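Local coordinates for WbbM protein (Klebsiella pneumoniae, PDB 6U4B) that probably transfers sugars to build the O-antigen polysaccharide of the bacterium, as a trimeric, bifunctional glycosyltransferase that binds magnesium, at residues Pro49-Ser57 with Asn76-Trp87. Numbering follows the deposited sequence.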
# COMPACT_ATOMS: atom_id res chain seq x y z
N PRO A 49 19.97 0.34 -39.34
CA PRO A 49 18.85 -0.55 -39.00
C PRO A 49 17.79 0.17 -38.18
O PRO A 49 18.08 1.03 -37.35
CB PRO A 49 19.52 -1.66 -38.19
CG PRO A 49 20.74 -1.01 -37.60
CD PRO A 49 21.20 0.00 -38.61
N LEU A 50 16.53 -0.20 -38.43
CA LEU A 50 15.39 0.36 -37.72
C LEU A 50 14.51 -0.76 -37.20
O LEU A 50 14.22 -1.72 -37.93
CB LEU A 50 14.57 1.30 -38.62
CG LEU A 50 15.18 2.67 -38.94
CD1 LEU A 50 14.28 3.43 -39.91
CD2 LEU A 50 15.41 3.47 -37.67
N HIS A 51 14.09 -0.64 -35.95
CA HIS A 51 13.11 -1.55 -35.34
C HIS A 51 11.73 -1.00 -35.68
O HIS A 51 11.22 -0.10 -35.01
CB HIS A 51 13.35 -1.64 -33.84
CG HIS A 51 12.41 -2.56 -33.12
ND1 HIS A 51 12.49 -2.79 -31.77
CD2 HIS A 51 11.37 -3.32 -33.57
CE1 HIS A 51 11.54 -3.64 -31.41
NE2 HIS A 51 10.85 -3.97 -32.48
N VAL A 52 11.12 -1.54 -36.73
CA VAL A 52 9.82 -1.03 -37.18
C VAL A 52 8.73 -1.58 -36.28
O VAL A 52 8.83 -2.68 -35.73
CB VAL A 52 9.57 -1.37 -38.66
CG1 VAL A 52 10.65 -0.75 -39.53
CG2 VAL A 52 9.49 -2.87 -38.87
N GLY A 53 7.67 -0.79 -36.11
CA GLY A 53 6.60 -1.16 -35.20
C GLY A 53 7.04 -1.26 -33.75
O GLY A 53 6.45 -2.03 -32.98
N LYS A 54 8.07 -0.50 -33.36
CA LYS A 54 8.57 -0.59 -32.00
C LYS A 54 7.57 -0.04 -30.98
O LYS A 54 7.60 -0.45 -29.82
CB LYS A 54 9.91 0.14 -31.87
CG LYS A 54 10.62 -0.09 -30.54
CD LYS A 54 12.03 0.50 -30.52
CE LYS A 54 12.76 0.15 -29.24
NZ LYS A 54 12.14 0.80 -28.05
N ALA A 55 6.69 0.87 -31.41
CA ALA A 55 5.66 1.38 -30.51
C ALA A 55 4.73 0.28 -30.01
O ALA A 55 4.13 0.43 -28.94
CB ALA A 55 4.84 2.47 -31.21
N ASN A 56 4.60 -0.81 -30.76
CA ASN A 56 3.78 -1.94 -30.34
C ASN A 56 4.58 -3.05 -29.67
O ASN A 56 4.00 -4.05 -29.23
CB ASN A 56 3.00 -2.50 -31.53
CG ASN A 56 2.07 -1.48 -32.16
OD1 ASN A 56 1.72 -0.47 -31.55
ND2 ASN A 56 1.66 -1.74 -33.40
N SER A 57 5.90 -2.90 -29.59
CA SER A 57 6.77 -3.90 -29.00
C SER A 57 7.25 -3.44 -27.63
O SER A 57 7.48 -2.25 -27.40
CB SER A 57 7.97 -4.19 -29.90
OG SER A 57 8.97 -4.92 -29.21
N ASN A 76 2.24 0.02 -37.98
CA ASN A 76 3.04 -0.98 -38.67
C ASN A 76 2.28 -2.25 -39.05
O ASN A 76 2.59 -2.83 -40.10
CB ASN A 76 4.27 -1.33 -37.82
CG ASN A 76 5.19 -2.33 -38.51
OD1 ASN A 76 5.99 -1.96 -39.37
ND2 ASN A 76 5.09 -3.59 -38.11
N PRO A 77 1.32 -2.76 -38.26
CA PRO A 77 0.54 -3.91 -38.73
C PRO A 77 -0.18 -3.67 -40.04
O PRO A 77 -0.55 -4.64 -40.71
CB PRO A 77 -0.47 -4.14 -37.59
CG PRO A 77 0.23 -3.64 -36.38
CD PRO A 77 1.03 -2.46 -36.84
N PHE A 78 -0.38 -2.42 -40.44
CA PHE A 78 -1.12 -2.08 -41.64
C PHE A 78 -0.27 -1.39 -42.69
O PHE A 78 -0.45 -1.64 -43.89
CB PHE A 78 -2.31 -1.17 -41.28
CG PHE A 78 -2.98 -1.54 -39.98
CD1 PHE A 78 -4.03 -2.44 -39.95
CD2 PHE A 78 -2.54 -0.99 -38.78
CE1 PHE A 78 -4.63 -2.79 -38.75
CE2 PHE A 78 -3.13 -1.34 -37.58
CZ PHE A 78 -4.18 -2.24 -37.57
N TYR A 79 0.67 -0.54 -42.28
CA TYR A 79 1.55 0.15 -43.22
C TYR A 79 2.81 -0.64 -43.56
O TYR A 79 3.47 -0.32 -44.55
CB TYR A 79 1.94 1.52 -42.66
CG TYR A 79 0.91 2.60 -42.89
CD1 TYR A 79 -0.33 2.56 -42.26
CD2 TYR A 79 1.18 3.67 -43.74
CE1 TYR A 79 -1.28 3.55 -42.46
CE2 TYR A 79 0.24 4.67 -43.95
CZ TYR A 79 -0.99 4.60 -43.31
OH TYR A 79 -1.92 5.59 -43.51
N CYS A 80 3.15 -1.64 -42.75
CA CYS A 80 4.37 -2.46 -42.94
C CYS A 80 5.57 -1.51 -42.95
O CYS A 80 5.61 -0.57 -42.14
CB CYS A 80 4.22 -3.33 -44.17
SG CYS A 80 3.10 -4.73 -43.95
N GLU A 81 6.53 -1.71 -43.85
CA GLU A 81 7.76 -0.91 -43.86
C GLU A 81 7.53 0.56 -44.19
O GLU A 81 8.49 1.33 -44.14
CB GLU A 81 8.76 -1.49 -44.86
CG GLU A 81 9.63 -2.59 -44.29
CD GLU A 81 9.21 -3.97 -44.76
OE1 GLU A 81 8.00 -4.19 -44.94
OE2 GLU A 81 10.11 -4.82 -44.96
N LEU A 82 6.30 0.96 -44.54
CA LEU A 82 6.03 2.38 -44.73
C LEU A 82 6.29 3.18 -43.45
O LEU A 82 6.60 4.38 -43.52
CB LEU A 82 4.60 2.59 -45.20
CG LEU A 82 4.31 2.21 -46.65
CD1 LEU A 82 2.83 2.33 -46.95
CD2 LEU A 82 5.12 3.08 -47.60
N THR A 83 6.18 2.54 -42.28
CA THR A 83 6.48 3.22 -41.03
C THR A 83 7.95 3.62 -40.95
O THR A 83 8.28 4.66 -40.37
CB THR A 83 6.11 2.33 -39.84
OG1 THR A 83 6.89 1.13 -39.85
CG2 THR A 83 4.64 1.95 -39.91
N ALA A 84 8.85 2.80 -41.52
CA ALA A 84 10.25 3.21 -41.61
C ALA A 84 10.41 4.36 -42.60
O ALA A 84 11.09 5.35 -42.32
CB ALA A 84 11.12 2.02 -42.01
N HIS A 85 9.79 4.22 -43.78
CA HIS A 85 9.76 5.30 -44.76
C HIS A 85 9.26 6.60 -44.13
O HIS A 85 9.92 7.64 -44.24
CB HIS A 85 8.87 4.88 -45.94
CG HIS A 85 8.74 5.90 -47.03
ND1 HIS A 85 8.07 5.65 -48.20
CD2 HIS A 85 9.19 7.17 -47.12
CE1 HIS A 85 8.11 6.71 -48.98
NE2 HIS A 85 8.79 7.66 -48.34
N TYR A 86 8.11 6.54 -43.45
CA TYR A 86 7.54 7.74 -42.84
C TYR A 86 8.50 8.34 -41.82
O TYR A 86 8.71 9.56 -41.79
CB TYR A 86 6.20 7.40 -42.19
CG TYR A 86 5.50 8.59 -41.57
CD1 TYR A 86 5.75 8.97 -40.25
CD2 TYR A 86 4.59 9.34 -42.30
CE1 TYR A 86 5.11 10.06 -39.69
CE2 TYR A 86 3.95 10.43 -41.75
CZ TYR A 86 4.21 10.78 -40.44
OH TYR A 86 3.57 11.87 -39.89
N TRP A 87 9.09 7.49 -40.96
CA TRP A 87 9.94 8.00 -39.89
C TRP A 87 11.18 8.70 -40.44
O TRP A 87 11.58 9.75 -39.94
CB TRP A 87 10.35 6.86 -38.95
CG TRP A 87 11.22 7.31 -37.82
CD1 TRP A 87 10.81 7.78 -36.61
CD2 TRP A 87 12.65 7.33 -37.80
NE1 TRP A 87 11.90 8.10 -35.83
CE2 TRP A 87 13.04 7.83 -36.54
CE3 TRP A 87 13.64 6.97 -38.72
CZ2 TRP A 87 14.38 7.98 -36.17
CZ3 TRP A 87 14.97 7.13 -38.36
CH2 TRP A 87 15.32 7.63 -37.10
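Leu-50 and Val-52 set their side chains against helix 82-91, and with no hydrogen bond joining the segments, the contact is made by van der Waals packing, apolar at Leu-50, Val-52, Ala-84 and Trp-87. In Val-52, CB lies 3.9 Å from Thr-83 OG1. From there the branches part: CG1 reaches Ala-84 CB at 3.7 Å, while CG2 turns to the side chain of Asn-76, which crosses that of Val-52 at about a right angle. CG1 stands anti to the carbonyl carbon (chi1 -60°), the rotation that directs it at the helix. Leu-50 meets the Trp-87 indole obliquely, CD1 being 3.8 Å from CE3 and CD2 3.8 Å from CZ3. Beyond the strand, a type II turn from His-51 to Lys-54 brings the CA of Gly-53, at positive phi (63°), within 3.5 Å of Asn-76 CB. Asp-66 OD2 is hydrogen-bonded to Gly-53 N and Thr-83 OG1, linking the two segments. At the margin, Asn-56 ND2 meets Pro-77 CD at 3.6 Å, and Asn-56 OD1 bonds Lys-554 of the second subunit. Overall, helix 82-91 packs on the end of strand 47-51, which runs parallel to strand 29-35, and helix 76-79 on the turn that follows, in the alpha/beta architecture of the DUF4422 region.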